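Local coordinates for DUF1460 domain-containing protein (Legionella pneumophila subsp. pneumophila, PDB 2IM9), which is of uncharacterised function but belongs to an N-acetylmuramoyl-L-alanine amidase-like family within the papain-like peptidase clan, so probably cleaves amide bonds in cell-wall peptidoglycan, at residues Asn100-Leu105 and Leu269-Trp274; Asn134-Ile139 and Pro177-His182; Ile188-Gln193 and Glu199-Glu204; Asp255-Gln258 and Thr262-Asp265; Phe281-Ser286 and Lys290-Ser295. All blocks are in the same frame, centred on the assembly; numbering follows the deposited sequence.

Interaction 1. Residues Asn100-Leu105 and Leu269-Trp274; sequences NTVLSL and LGFAIW
Phe271, on strand 264-275, presses the outer end of its ring against Val102 and Leu103 of helix 95-107. A helix packed against an antiparallel sheet in this way is what one expects of a papain-like fold, the fold of the clan to which this family belongs. The contact is small and fully buried, and it rests on three side chains. Val102 and the phenylalanine approach from opposite directions, the valine set against the CE2-CZ end of the ring. Its CB sits 3.6 Å from Phe271 CE2, and its CG1, held anti to the backbone N (chi1 170°), lies 3.6 Å from Phe271 CZ. The other methyl, CG2, is a little further back, 4.0 Å from Phe271 CE2. Leu103 works differently: it sets out across the line to the strand, and its outer end comes nearer, bringing CD2 to the edge of the ring, near its plane and 3.8 Å from Phe271 CE1. Val99, one turn back along the helix, and Ile57 of helix 53-63 also touch this ring, while Leu269 packs on Cys95, Asp96 and Val99 at the start of the same helix. Within the helix, Asn100 O takes two donors from opposite faces of its carbonyl plane: Ser104 N at 3.1 Å and the hydroxyl of the same residue, Ser104 OG, at 2.9 Å.

Interaction 2. Residues Asn134-Ile139 and Pro177-His182; sequences NHFTSI and PQWYNH
His135 and Phe136 meet Trp179 in an aromatic cluster that joins the start of helix 137-147, where Phe136 holds the N-cap position, to the short helix 176-181. The stacking is T-shaped on the phenylalanine side. The edge of Phe136 points at the face of Trp179, with Phe136 CZ 3.5 Å from Trp179 CD2 and the planes of the phenyl and the five-membered ring at 66°. Trp179 reaches across because its CG stands anti to the backbone N (chi1 180°). Its far corner then serves the second aromatic contact, an oblique one: Trp179 CH2 lies over one face of His135, 3.5 Å from His135 CG. Loose van der Waals contact adds Tyr180, whose OH is 4.2 Å from His135 CD2. Charge enters from Lys183, which makes a cation-pi contact with Trp179, and the polar end of His135 is taken up by NE2 bonding to Tyr130 O. Hydrogen bonds within 177-182 tie that segment to itself. Gln178 O receives His182 N and, at 3.2 Å, His182 ND1 from opposite faces of its plane, and Asn181 ND2 donates to Gln178 OE1 over 3.0 Å, in the plane of that carbonyl.

Interaction 3. Residues Ile188-Gln193 and Glu199-Glu204; sequences IRLQKQ and EKRLVE
Ile188 buries the most surface here, followed by Arg201 and Leu190, and together they make most of the contact between 188-193, which has no regular structure, and helix 195-209. Ile188 sets its longer branch against the helix backbone at Arg201 and Leu202: CD1 is 4.0 Å from Leu202 N, and CG1 is 4.1 Å from Leu202 CB. Arg201 runs extended from CG to NE, and this reach carries its guanidinium out to Leu190. There CD2 of Leu190 comes within 3.4 Å of Arg201 NH1, while CD1 of the same leucine lies over one face of the flat group, towards its rim. The leucine thus covers part of a charged group whose polar bonds go to other residues: NE is in a salt bridge with Glu197, one turn earlier, and NH1 bonds to Arg81 O. Although a coiled coil is predicted for this region, 188-193 is not helical. It lies between helix 195-209 and the loop around Tyr82 and Gln84, to whose backbone Arg189 is bonded.

Interaction 4. Residues Asp255-Gln258 and Thr262-Asp265; sequences DLRQ and TELD
Arg257 NH2 and Glu263 OE2 form a salt bridge 2.8 Å long across the connection, with its short helix 257-260, between strands 246-254 and 264-275, neighbours in the antiparallel sheet. The two side chains lie side by side and point the same way, but their planar ends are twisted apart by 52°. The arginine holds the carboxylate through one nitrogen, NH2, which meets OE2 on its anti side and out of the carboxylate plane. On the apolar side, Leu256 CD1 packs 4.1 Å from Leu264 CD2. Between these contacts the two backbone segments come close without a bond: Thr262 O lies 3.1 Å from Leu256 C, and the buried Thr262 N finds no partner in the model. One step out, Asp255 sets the arginine in place. Its OD1 accepts from Arg257 N at 3.1 Å, an Asx turn, and also makes a longer salt bridge of 3.5 Å to Arg257 NE. The arginine, bent at chi3 (-133°), thus serves two acids, and its charge should offset their mutual repulsion. Glu263 is steadied through its other oxygen, OE1, which bonds to Leu173 N on strand 168-175. That strand anchors Thr262 as well, through Asn175 N to OG1. The same hydroxyl donates to its neighbour's carbonyl: Thr262 OG1 meets Glu263 O at 2.9 Å, in the carbonyl plane and on a lone pair.

Interaction 5. Residues Phe281-Ser286 and Lys290-Ser295; sequences FRQASS and KVVDVS
Arg282 and Asp293 lie side by side across two antiparallel strands and point the same way, their guanidinium and carboxylate planes only 16° apart. The grip is side-on and doubled: Arg282 NE gives to Asp293 OD1 at 2.7 Å and Arg282 NH2 to Asp293 OD2 at 2.9 Å, each oxygen using its syn lone pair. A bend at chi3 (-73°) turns the guanidinium so that its edge faces the acid. Lys65 adds a second salt bridge to OD2, and NH1 bonds to Ser61 OG. Further along this face, Ala284 CB meets Val291 CG2 at 4.0 Å, and Tyr98 of helix 95-107 packs on both residues and on Arg282. The other face carries Phe281, Gln283 and Ser285 with Lys290, Val292 and Val294. Gln283 folds back over the phenylalanine, its CG over the centre of that ring. Its amide nitrogen, NE2, then reaches Phe281 O at 3.2 Å from above the carbonyl plane, while Val294 N comes from the opposite face. On the way NE2 passes Val292 CG2 at 3.6 Å. The backbones pair by Phe281 with Val294, Gln283 with Val292 and Ser285 with Lys290, each bonded in both directions, though Lys290 N to Ser285 O is weak. This is a beta hairpin, strands 278-285 and 290-295, at one end of the antiparallel sheet.

How the interactions relate
Strand 264-275 threads through two of the contacts: it leaves the turn of interaction 4 and reaches interaction 1, centres about 26 Å apart. There it pairs with the hairpin of interaction 5, Phe271 O lying 2.8 Å from Arg282 N. At its other end interactions 2 and 4 form one patch, with Ser138 OG 2.6 Å from Asp265 OD2 and Phe136 CD1 against Leu264 CD1. Interaction 3 is peripheral, about 18 Å from interaction 2 between centres and about 31 Å from interaction 1. Cys95, opening helix 95-107, and His268, on strand 264-275, are placed consistently with the cysteine and histidine of papain-like enzymes, which would put a site beside interactions 1 and 5.

Interaction 1. Residues Asn100-Leu105 and Leu269-Trp274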
# COMPACT_ATOMS: atom_id res chain seq x y z
N ASN A 100 -0.86 0.26 5.02
CA ASN A 100 -2.21 0.13 5.59
C ASN A 100 -2.20 0.14 7.12
O ASN A 100 -3.06 0.78 7.75
CB ASN A 100 -2.84 -1.17 5.11
CG ASN A 100 -3.51 -1.03 3.76
OD1 ASN A 100 -4.03 0.02 3.42
ND2 ASN A 100 -3.50 -2.11 2.97
N THR A 101 -1.26 -0.58 7.70
CA THR A 101 -1.19 -0.67 9.16
C THR A 101 -0.81 0.68 9.76
O THR A 101 -1.47 1.17 10.68
CB THR A 101 -0.23 -1.76 9.60
OG1 THR A 101 -0.68 -3.01 9.07
CG2 THR A 101 -0.20 -1.82 11.12
N VAL A 102 0.23 1.31 9.20
CA VAL A 102 0.67 2.62 9.72
C VAL A 102 -0.45 3.67 9.62
O VAL A 102 -0.74 4.36 10.60
CB VAL A 102 1.95 3.12 9.03
CG1 VAL A 102 2.22 4.59 9.43
CG2 VAL A 102 3.13 2.22 9.41
N LEU A 103 -1.07 3.78 8.44
CA LEU A 103 -2.15 4.75 8.24
C LEU A 103 -3.30 4.53 9.22
O LEU A 103 -3.78 5.48 9.83
CB LEU A 103 -2.67 4.71 6.81
CG LEU A 103 -1.73 5.30 5.76
CD1 LEU A 103 -2.34 5.13 4.37
CD2 LEU A 103 -1.39 6.77 6.07
N SER A 104 -3.72 3.28 9.38
CA SER A 104 -4.84 2.96 10.27
C SER A 104 -4.50 3.24 11.73
O SER A 104 -5.36 3.72 12.47
CB SER A 104 -5.32 1.53 10.06
OG SER A 104 -5.70 1.33 8.71
N LEU A 105 -3.26 2.97 12.16
CA LEU A 105 -2.83 3.34 13.52
C LEU A 105 -2.82 4.86 13.68
O LEU A 105 -3.26 5.39 14.70
CB LEU A 105 -1.43 2.78 13.85
CG LEU A 105 -1.36 1.26 14.09
CD1 LEU A 105 0.07 0.75 13.94
CD2 LEU A 105 -1.92 0.92 15.48
N LEU A 269 5.20 0.62 -2.80
CA LEU A 269 4.84 1.87 -2.12
C LEU A 269 5.41 1.97 -0.73
O LEU A 269 5.89 0.98 -0.17
CB LEU A 269 3.32 2.10 -2.12
CG LEU A 269 2.44 1.25 -1.19
CD1 LEU A 269 1.06 1.88 -1.11
CD2 LEU A 269 2.32 -0.13 -1.73
N GLY A 270 5.35 3.17 -0.17
CA GLY A 270 5.93 3.44 1.15
C GLY A 270 5.67 4.90 1.48
O GLY A 270 4.87 5.56 0.80
N PHE A 271 6.35 5.40 2.51
CA PHE A 271 6.16 6.77 2.96
C PHE A 271 7.35 7.66 2.66
O PHE A 271 8.50 7.17 2.64
CB PHE A 271 5.94 6.82 4.48
CG PHE A 271 4.68 6.13 4.94
CD1 PHE A 271 3.44 6.73 4.77
CD2 PHE A 271 4.74 4.88 5.54
CE1 PHE A 271 2.27 6.10 5.19
CE2 PHE A 271 3.58 4.23 5.97
CZ PHE A 271 2.34 4.85 5.80
N ALA A 272 7.07 8.92 2.39
CA ALA A 272 8.08 9.97 2.29
C ALA A 272 8.31 10.50 3.68
O ALA A 272 7.38 11.01 4.30
CB ALA A 272 7.60 11.11 1.37
N ILE A 273 9.55 10.42 4.17
CA ILE A 273 9.84 10.92 5.52
C ILE A 273 11.07 11.84 5.46
O ILE A 273 12.13 11.39 5.03
CB ILE A 273 10.12 9.76 6.52
CG1 ILE A 273 8.94 8.76 6.60
CG2 ILE A 273 10.48 10.33 7.92
CD1 ILE A 273 7.64 9.32 7.26
N TRP A 274 10.91 13.09 5.88
CA TRP A 274 12.02 14.05 5.93
C TRP A 274 12.75 13.91 7.28
O TRP A 274 12.12 14.00 8.33
CB TRP A 274 11.52 15.47 5.79
CG TRP A 274 11.12 15.82 4.40
CD1 TRP A 274 9.88 15.70 3.83
CD2 TRP A 274 11.99 16.34 3.39
NE1 TRP A 274 9.93 16.13 2.51
CE2 TRP A 274 11.21 16.52 2.22
CE3 TRP A 274 13.35 16.68 3.35
CZ2 TRP A 274 11.75 17.04 1.03
CZ3 TRP A 274 13.88 17.19 2.17
CH2 TRP A 274 13.09 17.35 1.03

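Interaction 2. Residues Asn134-Ile139 and Pro177-His182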
# COMPACT_ATOMS: atom_id res chain seq x y z
N ASN A 134 -8.88 -4.64 -1.11
CA ASN A 134 -8.35 -3.68 -2.08
C ASN A 134 -7.04 -4.17 -2.71
O ASN A 134 -5.98 -3.59 -2.49
CB ASN A 134 -8.16 -2.33 -1.41
CG ASN A 134 -9.47 -1.63 -1.17
OD1 ASN A 134 -10.39 -1.74 -1.98
ND2 ASN A 134 -9.55 -0.88 -0.06
N HIS A 135 -7.13 -5.23 -3.50
CA HIS A 135 -5.94 -5.88 -4.08
C HIS A 135 -5.09 -4.99 -4.97
O HIS A 135 -3.86 -5.07 -4.94
CB HIS A 135 -6.34 -7.12 -4.89
CG HIS A 135 -6.93 -8.21 -4.06
ND1 HIS A 135 -6.16 -9.01 -3.23
CD2 HIS A 135 -8.20 -8.65 -3.94
CE1 HIS A 135 -6.95 -9.88 -2.62
NE2 HIS A 135 -8.19 -9.69 -3.05
N PHE A 136 -5.74 -4.17 -5.79
CA PHE A 136 -5.02 -3.35 -6.76
C PHE A 136 -4.84 -1.93 -6.24
O PHE A 136 -5.81 -1.23 -5.94
CB PHE A 136 -5.73 -3.35 -8.11
CG PHE A 136 -5.67 -4.67 -8.80
CD1 PHE A 136 -4.61 -4.99 -9.63
CD2 PHE A 136 -6.67 -5.63 -8.58
CE1 PHE A 136 -4.53 -6.22 -10.26
CE2 PHE A 136 -6.60 -6.90 -9.20
CZ PHE A 136 -5.53 -7.19 -10.04
N THR A 137 -3.59 -1.53 -6.11
CA THR A 137 -3.28 -0.22 -5.55
C THR A 137 -3.99 0.93 -6.26
O THR A 137 -4.44 1.90 -5.61
CB THR A 137 -1.76 -0.02 -5.47
OG1 THR A 137 -1.22 -1.14 -4.74
CG2 THR A 137 -1.41 1.26 -4.73
N SER A 138 -4.11 0.86 -7.58
CA SER A 138 -4.73 1.98 -8.30
C SER A 138 -6.25 1.92 -8.25
O SER A 138 -6.90 2.76 -7.58
CB SER A 138 -4.22 2.06 -9.75
OG SER A 138 -4.50 0.87 -10.46
N ILE A 139 -6.83 0.92 -8.91
CA ILE A 139 -8.28 0.93 -9.14
C ILE A 139 -9.10 0.54 -7.91
O ILE A 139 -10.31 0.82 -7.85
CB ILE A 139 -8.65 0.06 -10.36
CG1 ILE A 139 -8.17 -1.37 -10.17
CG2 ILE A 139 -8.04 0.66 -11.64
CD1 ILE A 139 -9.25 -2.37 -10.37
N PRO A 177 -11.45 -10.46 -13.87
CA PRO A 177 -11.73 -11.87 -14.18
C PRO A 177 -10.52 -12.65 -14.71
O PRO A 177 -10.33 -13.81 -14.34
CB PRO A 177 -12.86 -11.80 -15.22
CG PRO A 177 -13.55 -10.50 -14.89
CD PRO A 177 -12.38 -9.56 -14.58
N GLN A 178 -9.69 -12.02 -15.54
CA GLN A 178 -8.50 -12.72 -16.02
C GLN A 178 -7.45 -12.91 -14.91
O GLN A 178 -6.73 -13.94 -14.85
CB GLN A 178 -7.89 -12.01 -17.24
CG GLN A 178 -6.89 -12.89 -17.99
CD GLN A 178 -7.54 -14.17 -18.53
OE1 GLN A 178 -7.38 -15.23 -17.95
NE2 GLN A 178 -8.30 -14.05 -19.60
N TRP A 179 -7.35 -11.94 -14.01
CA TRP A 179 -6.45 -12.08 -12.87
C TRP A 179 -6.91 -13.27 -12.01
O TRP A 179 -6.09 -14.10 -11.60
CB TRP A 179 -6.46 -10.78 -12.07
CG TRP A 179 -5.58 -10.75 -10.85
CD1 TRP A 179 -4.21 -10.74 -10.82
CD2 TRP A 179 -6.02 -10.65 -9.49
NE1 TRP A 179 -3.77 -10.66 -9.50
CE2 TRP A 179 -4.86 -10.61 -8.67
CE3 TRP A 179 -7.28 -10.60 -8.89
CZ2 TRP A 179 -4.93 -10.51 -7.26
CZ3 TRP A 179 -7.35 -10.51 -7.48
CH2 TRP A 179 -6.18 -10.47 -6.69
N TYR A 180 -8.22 -13.38 -11.77
CA TYR A 180 -8.73 -14.51 -11.00
C TYR A 180 -8.43 -15.82 -11.71
O TYR A 180 -7.96 -16.76 -11.08
CB TYR A 180 -10.22 -14.38 -10.65
CG TYR A 180 -10.40 -13.56 -9.42
CD1 TYR A 180 -10.51 -12.17 -9.50
CD2 TYR A 180 -10.41 -14.16 -8.14
CE1 TYR A 180 -10.66 -11.40 -8.35
CE2 TYR A 180 -10.53 -13.40 -6.98
CZ TYR A 180 -10.64 -12.02 -7.09
OH TYR A 180 -10.75 -11.27 -5.96
N ASN A 181 -8.64 -15.83 -13.03
CA ASN A 181 -8.47 -17.05 -13.82
C ASN A 181 -7.06 -17.60 -13.73
O ASN A 181 -6.86 -18.81 -13.75
CB ASN A 181 -8.88 -16.80 -15.27
CG ASN A 181 -8.83 -18.06 -16.10
OD1 ASN A 181 -9.47 -19.09 -15.77
ND2 ASN A 181 -8.07 -18.01 -17.17
N HIS A 182 -6.09 -16.69 -13.62
CA HIS A 182 -4.67 -17.06 -13.50
C HIS A 182 -4.22 -17.59 -12.13
O HIS A 182 -3.08 -18.03 -11.96
CB HIS A 182 -3.79 -15.87 -13.87
CG HIS A 182 -3.40 -15.83 -15.31
ND1 HIS A 182 -4.28 -15.47 -16.32
CD2 HIS A 182 -2.23 -16.13 -15.92
CE1 HIS A 182 -3.64 -15.51 -17.48
NE2 HIS A 182 -2.40 -15.91 -17.27

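Interaction 3. Residues Ile188-Gln193 and Glu199-Glu204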
# COMPACT_ATOMS: atom_id res chain seq x y z
N ILE A 188 -5.04 -19.80 -1.89
CA ILE A 188 -5.85 -20.32 -0.81
C ILE A 188 -4.94 -20.73 0.33
O ILE A 188 -4.24 -21.75 0.25
CB ILE A 188 -6.70 -21.54 -1.26
CG1 ILE A 188 -7.48 -21.21 -2.54
CG2 ILE A 188 -7.61 -22.04 -0.10
CD1 ILE A 188 -8.56 -20.14 -2.36
N ARG A 189 -4.98 -19.94 1.40
CA ARG A 189 -4.07 -20.13 2.53
C ARG A 189 -4.86 -20.58 3.76
O ARG A 189 -5.54 -19.79 4.41
CB ARG A 189 -3.27 -18.85 2.80
CG ARG A 189 -2.38 -18.45 1.62
CD ARG A 189 -1.37 -17.39 1.98
NE ARG A 189 -2.01 -16.12 2.33
CZ ARG A 189 -1.33 -15.00 2.56
NH1 ARG A 189 -0.01 -15.00 2.46
NH2 ARG A 189 -1.98 -13.88 2.87
N LEU A 190 -4.80 -21.89 4.04
CA LEU A 190 -5.57 -22.48 5.12
C LEU A 190 -4.63 -22.89 6.24
O LEU A 190 -3.51 -23.32 5.98
CB LEU A 190 -6.35 -23.69 4.59
CG LEU A 190 -7.28 -23.45 3.40
CD1 LEU A 190 -7.95 -24.76 2.94
CD2 LEU A 190 -8.32 -22.36 3.69
N GLN A 191 -5.06 -22.73 7.48
CA GLN A 191 -4.16 -22.99 8.61
C GLN A 191 -3.88 -24.48 8.76
O GLN A 191 -2.75 -24.88 9.06
CB GLN A 191 -4.69 -22.37 9.89
CG GLN A 191 -4.83 -20.85 9.77
CD GLN A 191 -4.60 -20.12 11.07
OE1 GLN A 191 -3.47 -20.07 11.57
NE2 GLN A 191 -5.66 -19.53 11.62
N LYS A 192 -4.92 -25.28 8.54
CA LYS A 192 -4.84 -26.74 8.51
C LYS A 192 -4.69 -27.13 7.04
O LYS A 192 -5.59 -26.88 6.23
CB LYS A 192 -6.12 -27.31 9.13
CG LYS A 192 -6.12 -28.81 9.41
CD LYS A 192 -7.29 -29.14 10.35
CE LYS A 192 -7.59 -30.63 10.43
NZ LYS A 192 -8.63 -30.86 11.50
N GLN A 193 -3.55 -27.72 6.68
CA GLN A 193 -3.25 -28.06 5.29
C GLN A 193 -4.21 -29.12 4.74
O GLN A 193 -4.42 -30.16 5.37
CB GLN A 193 -1.80 -28.55 5.15
CG GLN A 193 -1.42 -28.95 3.73
CD GLN A 193 -0.08 -29.65 3.65
OE1 GLN A 193 0.17 -30.64 4.35
NE2 GLN A 193 0.80 -29.13 2.79
N GLU A 199 -8.21 -26.82 -3.67
CA GLU A 199 -8.73 -26.89 -5.04
C GLU A 199 -10.20 -26.49 -5.11
O GLU A 199 -10.58 -25.68 -5.96
CB GLU A 199 -8.53 -28.30 -5.63
N LYS A 200 -11.01 -27.04 -4.20
CA LYS A 200 -12.44 -26.75 -4.13
C LYS A 200 -12.70 -25.25 -3.95
O LYS A 200 -13.49 -24.65 -4.67
CB LYS A 200 -13.09 -27.55 -2.98
CG LYS A 200 -14.52 -27.10 -2.57
CD LYS A 200 -15.02 -27.82 -1.30
CE LYS A 200 -16.55 -27.68 -1.13
NZ LYS A 200 -17.04 -26.70 -0.05
N ARG A 201 -12.02 -24.67 -2.97
CA ARG A 201 -12.23 -23.27 -2.66
C ARG A 201 -11.73 -22.38 -3.78
O ARG A 201 -12.33 -21.35 -4.05
CB ARG A 201 -11.58 -22.90 -1.33
CG ARG A 201 -12.33 -23.55 -0.18
CD ARG A 201 -11.65 -23.25 1.14
NE ARG A 201 -12.16 -24.15 2.18
CZ ARG A 201 -12.17 -23.87 3.47
NH1 ARG A 201 -11.71 -22.70 3.92
NH2 ARG A 201 -12.64 -24.77 4.34
N LEU A 202 -10.64 -22.78 -4.44
CA LEU A 202 -10.16 -22.00 -5.60
C LEU A 202 -11.19 -21.91 -6.73
O LEU A 202 -11.43 -20.84 -7.26
CB LEU A 202 -8.84 -22.55 -6.13
CG LEU A 202 -8.20 -21.67 -7.21
CD1 LEU A 202 -7.83 -20.27 -6.68
CD2 LEU A 202 -6.97 -22.45 -7.78
N VAL A 203 -11.83 -23.04 -7.09
CA VAL A 203 -12.88 -23.02 -8.12
C VAL A 203 -14.02 -22.10 -7.70
O VAL A 203 -14.57 -21.35 -8.52
CB VAL A 203 -13.46 -24.47 -8.39
CG1 VAL A 203 -14.68 -24.40 -9.31
CG2 VAL A 203 -12.37 -25.36 -8.95
N GLU A 204 -14.37 -22.15 -6.42
CA GLU A 204 -15.43 -21.32 -5.88
C GLU A 204 -15.09 -19.83 -5.99
O GLU A 204 -15.91 -19.00 -6.43
CB GLU A 204 -15.64 -21.70 -4.43
CG GLU A 204 -16.73 -20.97 -3.71
CD GLU A 204 -16.75 -21.42 -2.26
OE1 GLU A 204 -17.32 -22.50 -1.98
OE2 GLU A 204 -16.14 -20.73 -1.41

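Interaction 4. Residues Asp255-Gln258 and Thr262-Asp265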
# COMPACT_ATOMS: atom_id res chain seq x y z
N ASP A 255 3.28 -5.15 -18.78
CA ASP A 255 2.37 -6.16 -19.32
C ASP A 255 2.61 -7.49 -18.61
O ASP A 255 3.49 -8.27 -18.98
CB ASP A 255 2.49 -6.27 -20.85
CG ASP A 255 1.35 -7.10 -21.47
OD1 ASP A 255 0.67 -7.86 -20.73
OD2 ASP A 255 1.14 -7.01 -22.71
N LEU A 256 1.84 -7.71 -17.55
CA LEU A 256 1.95 -8.96 -16.79
C LEU A 256 0.81 -9.92 -17.12
O LEU A 256 0.48 -10.79 -16.32
CB LEU A 256 2.00 -8.67 -15.27
CG LEU A 256 3.16 -7.78 -14.79
CD1 LEU A 256 3.10 -7.61 -13.28
CD2 LEU A 256 4.51 -8.36 -15.20
N ARG A 257 0.25 -9.79 -18.32
CA ARG A 257 -0.92 -10.59 -18.72
C ARG A 257 -0.62 -12.08 -18.74
O ARG A 257 -1.44 -12.90 -18.28
CB ARG A 257 -1.44 -10.18 -20.09
CG ARG A 257 -2.25 -8.91 -20.11
CD ARG A 257 -2.79 -8.70 -21.52
NE ARG A 257 -2.59 -7.35 -22.02
CZ ARG A 257 -3.14 -6.86 -23.13
NH1 ARG A 257 -3.94 -7.62 -23.87
NH2 ARG A 257 -2.90 -5.61 -23.49
N GLN A 258 0.53 -12.45 -19.29
CA GLN A 258 0.88 -13.86 -19.37
C GLN A 258 1.17 -14.39 -17.99
O GLN A 258 0.86 -15.55 -17.71
CB GLN A 258 2.05 -14.09 -20.33
CG GLN A 258 2.19 -15.56 -20.81
CD GLN A 258 2.90 -16.44 -19.80
OE1 GLN A 258 3.64 -15.94 -18.93
NE2 GLN A 258 2.67 -17.77 -19.88
N THR A 262 -3.11 -10.02 -15.95
CA THR A 262 -3.49 -8.64 -16.17
C THR A 262 -2.29 -7.71 -16.33
O THR A 262 -1.21 -8.00 -15.82
CB THR A 262 -4.41 -8.12 -15.03
OG1 THR A 262 -4.88 -6.81 -15.36
CG2 THR A 262 -3.68 -8.09 -13.69
N GLU A 263 -2.48 -6.63 -17.08
CA GLU A 263 -1.56 -5.49 -17.01
C GLU A 263 -1.58 -4.94 -15.61
O GLU A 263 -2.58 -5.11 -14.88
CB GLU A 263 -2.01 -4.38 -17.96
CG GLU A 263 -1.98 -4.76 -19.41
CD GLU A 263 -2.32 -3.59 -20.31
OE1 GLU A 263 -2.72 -2.49 -19.81
OE2 GLU A 263 -2.17 -3.77 -21.55
N LEU A 264 -0.50 -4.27 -15.23
CA LEU A 264 -0.44 -3.64 -13.92
C LEU A 264 0.27 -2.29 -14.02
O LEU A 264 0.96 -2.00 -15.02
CB LEU A 264 0.29 -4.56 -12.93
CG LEU A 264 0.11 -4.28 -11.43
CD1 LEU A 264 -1.38 -4.14 -11.02
CD2 LEU A 264 0.78 -5.40 -10.66
N ASP A 265 0.09 -1.45 -13.00
CA ASP A 265 0.59 -0.08 -13.06
C ASP A 265 1.49 0.35 -11.90
O ASP A 265 2.26 1.30 -12.03
CB ASP A 265 -0.58 0.91 -13.17
CG ASP A 265 -1.75 0.57 -12.22
OD1 ASP A 265 -1.60 -0.32 -11.34
OD2 ASP A 265 -2.84 1.18 -12.39

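Interaction 5. Residues Phe281-Ser286 and Lys290-Ser295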
# COMPACT_ATOMS: atom_id res chain seq x y z
N PHE A 281 12.67 7.27 1.86
CA PHE A 281 11.58 6.40 1.44
C PHE A 281 11.55 5.30 2.50
O PHE A 281 12.47 4.48 2.61
CB PHE A 281 11.89 5.85 0.05
CG PHE A 281 10.81 5.03 -0.57
CD1 PHE A 281 9.45 5.36 -0.42
CD2 PHE A 281 11.15 3.97 -1.41
CE1 PHE A 281 8.46 4.61 -1.05
CE2 PHE A 281 10.15 3.22 -2.05
CZ PHE A 281 8.82 3.54 -1.87
N ARG A 282 10.50 5.33 3.32
CA ARG A 282 10.37 4.37 4.41
C ARG A 282 9.39 3.29 3.97
O ARG A 282 8.24 3.58 3.69
CB ARG A 282 9.88 5.07 5.67
CG ARG A 282 9.76 4.14 6.88
CD ARG A 282 9.50 4.97 8.14
NE ARG A 282 10.70 5.69 8.55
CZ ARG A 282 10.70 6.69 9.43
NH1 ARG A 282 9.56 7.10 9.98
NH2 ARG A 282 11.84 7.28 9.76
N GLN A 283 9.86 2.05 3.87
CA GLN A 283 9.01 0.99 3.32
C GLN A 283 9.46 -0.39 3.74
O GLN A 283 10.57 -0.56 4.23
CB GLN A 283 8.89 1.05 1.77
CG GLN A 283 9.99 1.76 1.05
CD GLN A 283 11.27 0.93 0.91
OE1 GLN A 283 11.28 -0.13 0.25
NE2 GLN A 283 12.36 1.44 1.47
N ALA A 284 8.56 -1.35 3.58
CA ALA A 284 8.84 -2.75 3.83
C ALA A 284 9.44 -3.28 2.54
O ALA A 284 8.77 -3.31 1.49
CB ALA A 284 7.55 -3.49 4.19
N SER A 285 10.71 -3.66 2.62
CA SER A 285 11.53 -3.97 1.46
C SER A 285 11.86 -5.45 1.37
O SER A 285 12.48 -6.00 2.28
CB SER A 285 12.83 -3.16 1.55
OG SER A 285 13.77 -3.59 0.58
N SER A 286 11.46 -6.08 0.27
CA SER A 286 11.80 -7.47 -0.01
C SER A 286 13.31 -7.63 -0.24
O SER A 286 13.87 -8.69 0.04
CB SER A 286 11.04 -7.99 -1.22
OG SER A 286 11.50 -7.37 -2.40
N LYS A 290 13.25 -6.35 5.39
CA LYS A 290 12.70 -5.67 6.56
C LYS A 290 12.21 -4.27 6.20
O LYS A 290 12.47 -3.78 5.09
CB LYS A 290 13.76 -5.58 7.67
CG LYS A 290 14.96 -4.72 7.33
CD LYS A 290 16.11 -4.97 8.30
CE LYS A 290 17.12 -3.82 8.26
NZ LYS A 290 18.31 -4.09 9.15
N VAL A 291 11.53 -3.62 7.15
CA VAL A 291 11.16 -2.21 7.01
C VAL A 291 12.42 -1.37 7.18
O VAL A 291 13.09 -1.46 8.20
CB VAL A 291 10.10 -1.80 8.06
CG1 VAL A 291 9.82 -0.29 8.00
CG2 VAL A 291 8.80 -2.60 7.85
N VAL A 292 12.72 -0.57 6.15
CA VAL A 292 13.93 0.27 6.16
C VAL A 292 13.65 1.70 5.72
O VAL A 292 12.63 1.96 5.10
CB VAL A 292 15.02 -0.32 5.21
CG1 VAL A 292 15.48 -1.68 5.70
CG2 VAL A 292 14.57 -0.35 3.73
N ASP A 293 14.58 2.60 6.06
CA ASP A 293 14.68 3.94 5.48
C ASP A 293 15.79 3.94 4.44
O ASP A 293 16.92 3.54 4.75
CB ASP A 293 15.08 4.95 6.56
CG ASP A 293 13.92 5.43 7.38
OD1 ASP A 293 12.78 5.12 7.00
OD2 ASP A 293 14.14 6.12 8.40
N VAL A 294 15.49 4.38 3.22
CA VAL A 294 16.53 4.58 2.20
C VAL A 294 16.38 5.98 1.60
O VAL A 294 15.27 6.48 1.47
CB VAL A 294 16.49 3.52 1.06
CG1 VAL A 294 16.70 2.09 1.60
CG2 VAL A 294 15.20 3.63 0.26
N SER A 295 17.49 6.62 1.24
CA SER A 295 17.42 7.91 0.54
C SER A 295 16.48 7.80 -0.66
O SER A 295 16.67 6.91 -1.50
CB SER A 295 18.79 8.35 0.04
OG SER A 295 18.66 9.30 -1.01